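Local coordinates for KLLA0E08119p (Kluyveromyces lactis, PDB 3VA7), which probably carboxylates urea with bicarbonate, ATP and a biotin cofactor, as the urea carboxylase portion of a longer protein that probably also hydrolyses the urea-1-carboxylate formed, at residues Q240-G245 / I250-R255; I328-M331 / D336-E339; V338-R343 / P350-T355. All coordinates share one frame; numbering follows the deposited sequence.

Contact 1 (Q240-G245 / I250-R255)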
loop_
_atom_site.group_PDB
_atom_site.type_symbol
_atom_site.label_atom_id
_atom_site.label_comp_id
_atom_site.label_asym_id
_atom_site.label_seq_id
_atom_site.Cartn_x
_atom_site.Cartn_y
_atom_site.Cartn_z
ATOM N N GLN A 240 -29.157 -13.865 -30.085
ATOM C CA GLN A 240 -29.849 -13.369 -28.907
ATOM C C GLN A 240 -31.313 -13.282 -29.251
ATOM O O GLN A 240 -31.698 -12.572 -30.199
ATOM C CB GLN A 240 -29.346 -11.977 -28.539
ATOM C CG GLN A 240 -30.183 -11.282 -27.514
ATOM C CD GLN A 240 -29.969 -11.851 -26.129
ATOM O OE1 GLN A 240 -28.861 -11.803 -25.581
ATOM N NE2 GLN A 240 -31.012 -12.428 -25.573
ATOM N N MET A 241 -32.140 -13.974 -28.477
ATOM C CA MET A 241 -33.545 -14.002 -28.773
ATOM C C MET A 241 -34.367 -13.536 -27.582
ATOM O O MET A 241 -33.954 -13.656 -26.423
ATOM C CB MET A 241 -33.915 -15.395 -29.312
ATOM C CG MET A 241 -35.299 -15.914 -29.012
ATOM S SD MET A 241 -35.196 -17.238 -27.799
ATOM C CE MET A 241 -36.515 -16.620 -26.757
ATOM N N MET A 242 -35.525 -12.976 -27.874
ATOM C CA MET A 242 -36.481 -12.602 -26.851
ATOM C C MET A 242 -37.816 -13.359 -27.096
ATOM O O MET A 242 -38.275 -13.498 -28.246
ATOM C CB MET A 242 -36.650 -11.090 -26.918
ATOM C CG MET A 242 -36.799 -10.315 -25.575
ATOM S SD MET A 242 -35.600 -10.421 -24.197
ATOM C CE MET A 242 -34.067 -10.488 -25.092
ATOM N N GLY A 243 -38.401 -13.902 -26.028
ATOM C CA GLY A 243 -39.694 -14.581 -26.116
ATOM C C GLY A 243 -40.698 -13.978 -25.150
ATOM O O GLY A 243 -40.323 -13.518 -24.067
ATOM N N ASP A 244 -41.978 -13.971 -25.505
ATOM C CA ASP A 244 -42.922 -13.282 -24.632
ATOM C C ASP A 244 -43.649 -14.232 -23.700
ATOM O O ASP A 244 -44.496 -13.819 -22.869
ATOM C CB ASP A 244 -43.892 -12.475 -25.444
ATOM C CG ASP A 244 -44.911 -13.337 -26.143
ATOM O OD1 ASP A 244 -44.836 -14.580 -26.072
ATOM O OD2 ASP A 244 -45.791 -12.758 -26.774
ATOM N N GLY A 245 -43.318 -15.507 -23.811
ATOM C CA GLY A 245 -43.891 -16.487 -22.916
ATOM C C GLY A 245 -45.243 -16.974 -23.405
ATOM O O GLY A 245 -45.947 -17.691 -22.683
ATOM N N ILE A 250 -38.492 -13.316 -30.940
ATOM C CA ILE A 250 -37.852 -12.359 -31.871
ATOM C C ILE A 250 -36.326 -12.451 -31.813
ATOM O O ILE A 250 -35.755 -12.648 -30.723
ATOM C CB ILE A 250 -38.383 -10.940 -31.640
ATOM C CG1 ILE A 250 -37.657 -9.924 -32.498
ATOM C CG2 ILE A 250 -38.260 -10.551 -30.158
ATOM C CD1 ILE A 250 -38.488 -8.656 -32.668
ATOM N N ALA A 251 -35.655 -12.422 -32.974
ATOM C CA ALA A 251 -34.190 -12.565 -32.979
ATOM C C ALA A 251 -33.624 -11.155 -33.005
ATOM O O ALA A 251 -33.981 -10.314 -33.873
ATOM C CB ALA A 251 -33.706 -13.386 -34.115
ATOM N N ILE A 252 -32.794 -10.861 -32.015
ATOM C CA ILE A 252 -32.394 -9.486 -31.798
ATOM C C ILE A 252 -31.084 -9.216 -32.539
ATOM O O ILE A 252 -30.881 -8.099 -33.011
ATOM C CB ILE A 252 -32.404 -9.155 -30.268
ATOM C CG1 ILE A 252 -33.861 -9.285 -29.770
ATOM C CG2 ILE A 252 -31.805 -7.798 -29.965
ATOM C CD1 ILE A 252 -34.315 -8.306 -28.677
ATOM N N GLY A 253 -30.270 -10.263 -32.732
ATOM C CA GLY A 253 -29.020 -10.177 -33.462
ATOM C C GLY A 253 -28.126 -11.372 -33.157
ATOM O O GLY A 253 -28.491 -12.270 -32.363
ATOM N N GLU A 254 -26.953 -11.412 -33.789
ATOM C CA GLU A 254 -26.014 -12.499 -33.549
ATOM C C GLU A 254 -24.677 -11.965 -33.080
ATOM O O GLU A 254 -24.279 -10.826 -33.392
ATOM C CB GLU A 254 -25.804 -13.369 -34.805
ATOM C CG GLU A 254 -24.726 -12.873 -35.754
ATOM C CD GLU A 254 -25.132 -11.606 -36.486
ATOM O OE1 GLU A 254 -26.281 -11.108 -36.297
ATOM O OE2 GLU A 254 -24.298 -11.111 -37.276
ATOM N N ARG A 255 -23.984 -12.808 -32.338
ATOM C CA ARG A 255 -22.722 -12.431 -31.773
ATOM C C ARG A 255 -21.818 -13.575 -32.099
ATOM O O ARG A 255 -22.244 -14.728 -32.102
ATOM C CB ARG A 255 -22.821 -12.262 -30.250
ATOM C CG ARG A 255 -23.828 -11.223 -29.834
ATOM C CD ARG A 255 -23.931 -11.045 -28.323
ATOM N NE ARG A 255 -24.539 -12.168 -27.617
ATOM C CZ ARG A 255 -25.721 -12.129 -27.002
ATOM N NH1 ARG A 255 -26.460 -11.006 -26.979
ATOM N NH2 ARG A 255 -26.169 -13.221 -26.382
#
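Q240 and R255 meet at one end of the paired segments, away from the hairpin turn, where the guanidinium points NH1 and NH2 at a single amide oxygen. R255 NH1 lies 2.9 Å from Q240 OE1, in the carbonyl plane and on a lone pair. R255 NH2, 3.1 Å from Q240 OE1, arrives from above that plane in a more bent bond (140°). The oxygen stays in the guanidinium plane although the two flat groups are turned 61° apart. Q240 is suited to this place because its amide also donates: with CG anti to the backbone N (chi1 169°) and a bend at chi2, NE2 comes 3.3 Å from M241 O, which helps fix the flip of the amide.

The tight part is the face carrying Q240, M242, I250 and I252. I250 CG2 and I252 CD1 pack against M242 CB, at 3.7 Å and 4.0 Å; L337 and W340 of helix 337-345 close over this face. Beneath, M242 and I250 form a hydrogen-bonded pair through both amides, and I252 N gives a nearly straight bond of 2.7 Å to Q240 O.

The other face is looser across the strands. M241 and A251 form a non-hydrogen-bonded pair; the methionine meets little more than a carbonyl, its CB 3.6 Å from I250 O, before its sulfur end turns off toward Y296. A251 is too short to add much. At the partly exposed G253 the strand gives only its backbone carbonyl, to Q240 N.

R255 also gives NH1 to T329 OG1 and NE to the carboxylate of E238. Its buried charge is thus probably balanced by E238, while Q240 and T329 supply neutral acceptors that set its orientation within this ATP-grasp hairpin.

Contact 2 (I328-M331 / D336-E339)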
loop_
_atom_site.group_PDB
_atom_site.type_symbol
_atom_site.label_atom_id
_atom_site.label_comp_id
_atom_site.label_asym_id
_atom_site.label_seq_id
_atom_site.Cartn_x
_atom_site.Cartn_y
_atom_site.Cartn_z
ATOM N N ILE A 328 -22.931 -6.084 -26.089
ATOM C CA ILE A 328 -22.581 -5.657 -27.459
ATOM C C ILE A 328 -23.826 -5.503 -28.344
ATOM O O ILE A 328 -23.961 -4.530 -29.142
ATOM C CB ILE A 328 -21.489 -6.509 -28.121
ATOM C CG1 ILE A 328 -21.900 -7.968 -28.241
ATOM C CG2 ILE A 328 -20.191 -6.392 -27.340
ATOM C CD1 ILE A 328 -20.953 -8.763 -29.055
ATOM N N THR A 329 -24.757 -6.449 -28.158
ATOM C CA THR A 329 -26.085 -6.405 -28.763
ATOM C C THR A 329 -26.794 -5.081 -28.427
ATOM O O THR A 329 -27.414 -4.424 -29.314
ATOM C CB THR A 329 -26.912 -7.651 -28.297
ATOM O OG1 THR A 329 -26.228 -8.851 -28.702
ATOM C CG2 THR A 329 -28.275 -7.668 -28.895
ATOM N N GLU A 330 -26.697 -4.673 -27.165
ATOM C CA GLU A 330 -27.328 -3.394 -26.731
ATOM C C GLU A 330 -26.697 -2.157 -27.434
ATOM O O GLU A 330 -27.349 -1.139 -27.630
ATOM C CB GLU A 330 -27.301 -3.231 -25.200
ATOM C CG GLU A 330 -28.152 -4.246 -24.451
ATOM C CD GLU A 330 -28.213 -4.024 -22.932
ATOM O OE1 GLU A 330 -27.386 -3.228 -22.398
ATOM O OE2 GLU A 330 -29.106 -4.632 -22.261
ATOM N N MET A 331 -25.436 -2.273 -27.835
ATOM C CA MET A 331 -24.783 -1.120 -28.378
ATOM C C MET A 331 -25.352 -1.001 -29.769
ATOM O O MET A 331 -25.747 0.107 -30.185
ATOM C CB MET A 331 -23.243 -1.273 -28.433
ATOM C CG MET A 331 -22.524 -1.211 -27.103
ATOM S SD MET A 331 -22.289 0.485 -26.507
ATOM C CE MET A 331 -23.745 0.465 -25.438
ATOM N N ASP A 336 -32.341 -1.800 -24.244
ATOM C CA ASP A 336 -31.916 -2.215 -22.953
ATOM C C ASP A 336 -32.624 -3.577 -22.729
ATOM O O ASP A 336 -33.830 -3.630 -22.424
ATOM C CB ASP A 336 -32.291 -1.148 -21.929
ATOM C CG ASP A 336 -31.990 -1.558 -20.488
ATOM O OD1 ASP A 336 -31.995 -0.636 -19.629
ATOM O OD2 ASP A 336 -31.778 -2.780 -20.188
ATOM N N LEU A 337 -31.850 -4.660 -22.869
ATOM C CA LEU A 337 -32.355 -6.033 -22.715
ATOM C C LEU A 337 -32.948 -6.371 -21.328
ATOM O O LEU A 337 -34.012 -6.959 -21.249
ATOM C CB LEU A 337 -31.264 -7.021 -23.097
ATOM C CG LEU A 337 -30.856 -6.942 -24.575
ATOM C CD1 LEU A 337 -29.837 -8.052 -24.760
ATOM C CD2 LEU A 337 -32.085 -7.076 -25.620
ATOM N N VAL A 338 -32.287 -5.985 -20.243
ATOM C CA VAL A 338 -32.896 -6.050 -18.896
ATOM C C VAL A 338 -34.255 -5.362 -18.854
ATOM O O VAL A 338 -35.168 -5.869 -18.240
ATOM C CB VAL A 338 -31.935 -5.549 -17.762
ATOM C CG1 VAL A 338 -32.664 -5.307 -16.396
ATOM C CG2 VAL A 338 -30.752 -6.503 -17.591
ATOM N N GLU A 339 -34.404 -4.208 -19.490
ATOM C CA GLU A 339 -35.702 -3.492 -19.435
ATOM C C GLU A 339 -36.775 -4.392 -20.067
ATOM O O GLU A 339 -37.815 -4.648 -19.454
ATOM C CB GLU A 339 -35.659 -2.170 -20.206
ATOM C CG GLU A 339 -37.026 -1.444 -20.212
ATOM C CD GLU A 339 -37.038 -0.128 -20.983
ATOM O OE1 GLU A 339 -38.141 0.442 -21.172
ATOM O OE2 GLU A 339 -35.968 0.317 -21.423
#
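Two carboxylates, of E330 and D336, gather at the start of helix 337-345, and each is met from above its plane by a backbone amide, obliquely at E330 and more steeply at D336. L337 N gives a bond of 2.8 Å to E330 OE2, entering 40° out of the carboxylate plane. D336 OD2 is met 69° out of its plane by E339 N at 3.1 Å. D336 is the N-cap residue, and an aspartate suits the position: with CG anti to the backbone N (chi1 175°), the short side chain folds back to an amide of the first turn. E330, longer and extended beyond CG, comes from the preceding helix, 326-333, to the amide of L337.

The aliphatic parts follow the polar ones. E330 CG packs 3.8 Å from L337 CG, the glutamate stem and leucine crossing at a slant. T329 adds a looser touch, its CG2 4.4 Å from L337 CD1. A leucine fits here because its branched end can fill the angle between the two helices, where it also reaches I252.

E330 OE2 and D336 OD2 stand 3.9 Å apart, a pairing of like charges that R45 probably offsets, since its NH2 forms salt bridges to both oxygens. R394 holds E330 OE1, and R52 with T49 holds D336 OD1. With arginines around them and the positive end of the helix dipole beside them, both acids are likely to remain ionised, so the corner between the helices is tied by charge as well as by the D336 cap and the E330 bond.

Contact 3 (V338-R343 / P350-T355)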
loop_
_atom_site.group_PDB
_atom_site.type_symbol
_atom_site.label_atom_id
_atom_site.label_comp_id
_atom_site.label_asym_id
_atom_site.label_seq_id
_atom_site.Cartn_x
_atom_site.Cartn_y
_atom_site.Cartn_z
ATOM N N VAL A 338 -32.287 -5.985 -20.243
ATOM C CA VAL A 338 -32.896 -6.050 -18.896
ATOM C C VAL A 338 -34.255 -5.362 -18.854
ATOM O O VAL A 338 -35.168 -5.869 -18.240
ATOM C CB VAL A 338 -31.935 -5.549 -17.762
ATOM C CG1 VAL A 338 -32.664 -5.307 -16.396
ATOM C CG2 VAL A 338 -30.752 -6.503 -17.591
ATOM N N GLU A 339 -34.404 -4.208 -19.490
ATOM C CA GLU A 339 -35.702 -3.492 -19.435
ATOM C C GLU A 339 -36.775 -4.392 -20.067
ATOM O O GLU A 339 -37.815 -4.648 -19.454
ATOM C CB GLU A 339 -35.659 -2.170 -20.206
ATOM C CG GLU A 339 -37.026 -1.444 -20.212
ATOM C CD GLU A 339 -37.038 -0.128 -20.983
ATOM O OE1 GLU A 339 -38.141 0.442 -21.172
ATOM O OE2 GLU A 339 -35.968 0.317 -21.423
ATOM N N TRP A 340 -36.489 -4.857 -21.293
ATOM C CA TRP A 340 -37.305 -5.823 -21.988
ATOM C C TRP A 340 -37.652 -7.029 -21.126
ATOM O O TRP A 340 -38.809 -7.340 -20.954
ATOM C CB TRP A 340 -36.608 -6.251 -23.251
ATOM C CG TRP A 340 -36.894 -5.375 -24.389
ATOM C CD1 TRP A 340 -36.729 -3.996 -24.460
ATOM C CD2 TRP A 340 -37.436 -5.779 -25.654
ATOM N NE1 TRP A 340 -37.152 -3.525 -25.700
ATOM C CE2 TRP A 340 -37.570 -4.595 -26.455
ATOM C CE3 TRP A 340 -37.828 -7.022 -26.196
ATOM C CZ2 TRP A 340 -38.067 -4.638 -27.768
ATOM C CZ3 TRP A 340 -38.293 -7.075 -27.489
ATOM C CH2 TRP A 340 -38.425 -5.894 -28.264
ATOM N N MET A 341 -36.667 -7.695 -20.566
ATOM C CA MET A 341 -36.936 -8.811 -19.694
ATOM C C MET A 341 -37.967 -8.399 -18.634
ATOM O O MET A 341 -38.972 -9.090 -18.413
ATOM C CB MET A 341 -35.658 -9.276 -19.003
ATOM C CG MET A 341 -34.592 -9.938 -19.929
ATOM S SD MET A 341 -33.108 -10.443 -19.025
ATOM C CE MET A 341 -33.699 -11.543 -17.760
ATOM N N LEU A 342 -37.749 -7.271 -17.984
ATOM C CA LEU A 342 -38.636 -6.910 -16.905
ATOM C C LEU A 342 -40.077 -6.753 -17.428
ATOM O O LEU A 342 -41.029 -7.242 -16.806
ATOM C CB LEU A 342 -38.143 -5.639 -16.198
ATOM C CG LEU A 342 -36.884 -5.839 -15.348
ATOM C CD1 LEU A 342 -36.181 -4.489 -14.996
ATOM C CD2 LEU A 342 -37.171 -6.626 -14.097
ATOM N N ARG A 343 -40.217 -6.089 -18.571
ATOM C CA ARG A 343 -41.502 -5.735 -19.070
ATOM C C ARG A 343 -42.204 -7.003 -19.507
ATOM O O ARG A 343 -43.414 -7.155 -19.247
ATOM C CB ARG A 343 -41.401 -4.766 -20.236
ATOM C CG ARG A 343 -40.975 -3.316 -19.894
ATOM C CD ARG A 343 -41.251 -2.394 -21.102
ATOM N NE ARG A 343 -42.523 -2.797 -21.735
ATOM C CZ ARG A 343 -43.057 -2.301 -22.866
ATOM N NH1 ARG A 343 -42.453 -1.320 -23.564
ATOM N NH2 ARG A 343 -44.217 -2.811 -23.308
ATOM N N PRO A 350 -43.382 -5.677 -25.049
ATOM C CA PRO A 350 -43.371 -4.912 -26.324
ATOM C C PRO A 350 -44.173 -5.674 -27.353
ATOM O O PRO A 350 -44.122 -6.891 -27.386
ATOM C CB PRO A 350 -41.902 -4.971 -26.764
ATOM C CG PRO A 350 -41.135 -5.181 -25.486
ATOM C CD PRO A 350 -42.027 -5.988 -24.559
ATOM N N ASP A 351 -44.894 -4.988 -28.207
ATOM C CA ASP A 351 -45.630 -5.715 -29.244
ATOM C C ASP A 351 -44.690 -6.248 -30.381
ATOM O O ASP A 351 -44.284 -5.498 -31.263
ATOM C CB ASP A 351 -46.799 -4.812 -29.661
ATOM C CG ASP A 351 -47.149 -4.887 -31.100
ATOM O OD1 ASP A 351 -47.079 -6.004 -31.674
ATOM O OD2 ASP A 351 -47.539 -3.797 -31.621
ATOM N N PHE A 352 -44.361 -7.546 -30.333
ATOM C CA PHE A 352 -43.275 -8.148 -31.173
ATOM C C PHE A 352 -43.437 -8.013 -32.699
ATOM O O PHE A 352 -42.455 -7.798 -33.405
ATOM C CB PHE A 352 -43.099 -9.650 -30.887
ATOM C CG PHE A 352 -42.310 -9.982 -29.663
ATOM C CD1 PHE A 352 -42.115 -9.070 -28.647
ATOM C CD2 PHE A 352 -41.802 -11.248 -29.506
ATOM C CE1 PHE A 352 -41.422 -9.401 -27.517
ATOM C CE2 PHE A 352 -41.087 -11.583 -28.367
ATOM C CZ PHE A 352 -40.901 -10.654 -27.372
ATOM N N ASP A 353 -44.659 -8.174 -33.211
ATOM C CA ASP A 353 -44.882 -8.180 -34.662
ATOM C C ASP A 353 -44.662 -6.791 -35.258
ATOM O O ASP A 353 -44.499 -6.622 -36.485
ATOM C CB ASP A 353 -46.279 -8.678 -34.991
ATOM C CG ASP A 353 -46.651 -9.947 -34.235
ATOM O OD1 ASP A 353 -45.897 -10.963 -34.308
ATOM O OD2 ASP A 353 -47.722 -9.915 -33.572
ATOM N N ASN A 354 -44.630 -5.803 -34.368
ATOM C CA ASN A 354 -44.501 -4.414 -34.757
ATOM C C ASN A 354 -43.209 -3.774 -34.266
ATOM O O ASN A 354 -43.070 -2.554 -34.251
ATOM C CB ASN A 354 -45.763 -3.636 -34.331
ATOM C CG ASN A 354 -47.010 -4.078 -35.134
ATOM O OD1 ASN A 354 -48.110 -4.213 -34.586
ATOM N ND2 ASN A 354 -46.820 -4.328 -36.437
ATOM N N THR A 355 -42.255 -4.617 -33.882
ATOM C CA THR A 355 -41.003 -4.138 -33.354
ATOM C C THR A 355 -39.966 -4.253 -34.478
ATOM O O THR A 355 -39.698 -5.337 -34.976
ATOM C CB THR A 355 -40.629 -4.906 -32.060
ATOM O OG1 THR A 355 -41.762 -4.918 -31.185
ATOM C CG2 THR A 355 -39.469 -4.234 -31.295
#
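W340 takes the main apolar contacts. P350 CG makes a CH-pi contact with it, sitting over one face of the indole, 3.6 Å from the centroid of its six-membered ring and 5° off the normal. A rigid proline ring suits this, offering polarised C-H groups to a broad electron-rich surface.

Van der Waals contacts fill in around it. T355 CG2 meets the edge of the indole, 3.6 Å from W340 CH2, its methyl turned away from the backbone N so that it points at the ring. F352 CE1 touches W340 CZ3 at 3.9 Å, but the rings are slid apart and barely overlap, centroids 6.0 Å from each other. Replacing W340 by an alanine would probably leave P350 without the face it rests on and open a gap beside T355 and F352.

The polar groups act within their own surroundings. R343 lays its guanidinium against P350 CD, one face covered near the rim, while NH2 forms a salt bridge to D348. T355 OG1 and N354 N reach D351 O from opposite faces, bracing the turn. No hydrogen bond crosses between 338-343 and 350-355, so their fit depends on shape and dispersion.

Overall arrangement
The three contacts form one cluster in the biotin carboxylase part of the chain, their centres 10 to 11 Å apart. Helix 337-345 connects them: its first turn belongs to contact 2, V338 and E339 are shared with contact 3, and it lies over the hairpin of contact 1. Contacts 1 and 2 are joined by R255 NH1, 2.8 Å from T329 OG1, and by I252 CG2, 3.7 Å from T329 CG2. Contacts 1 and 3 meet through side-chain packing, with M242 CG 3.5 Å from W340 CE3 and I250 CG2 3.5 Å from F352 CE2. None of these segments lines the biotin or urea pocket, whose residues fall mostly in the carboxyltransferase domains.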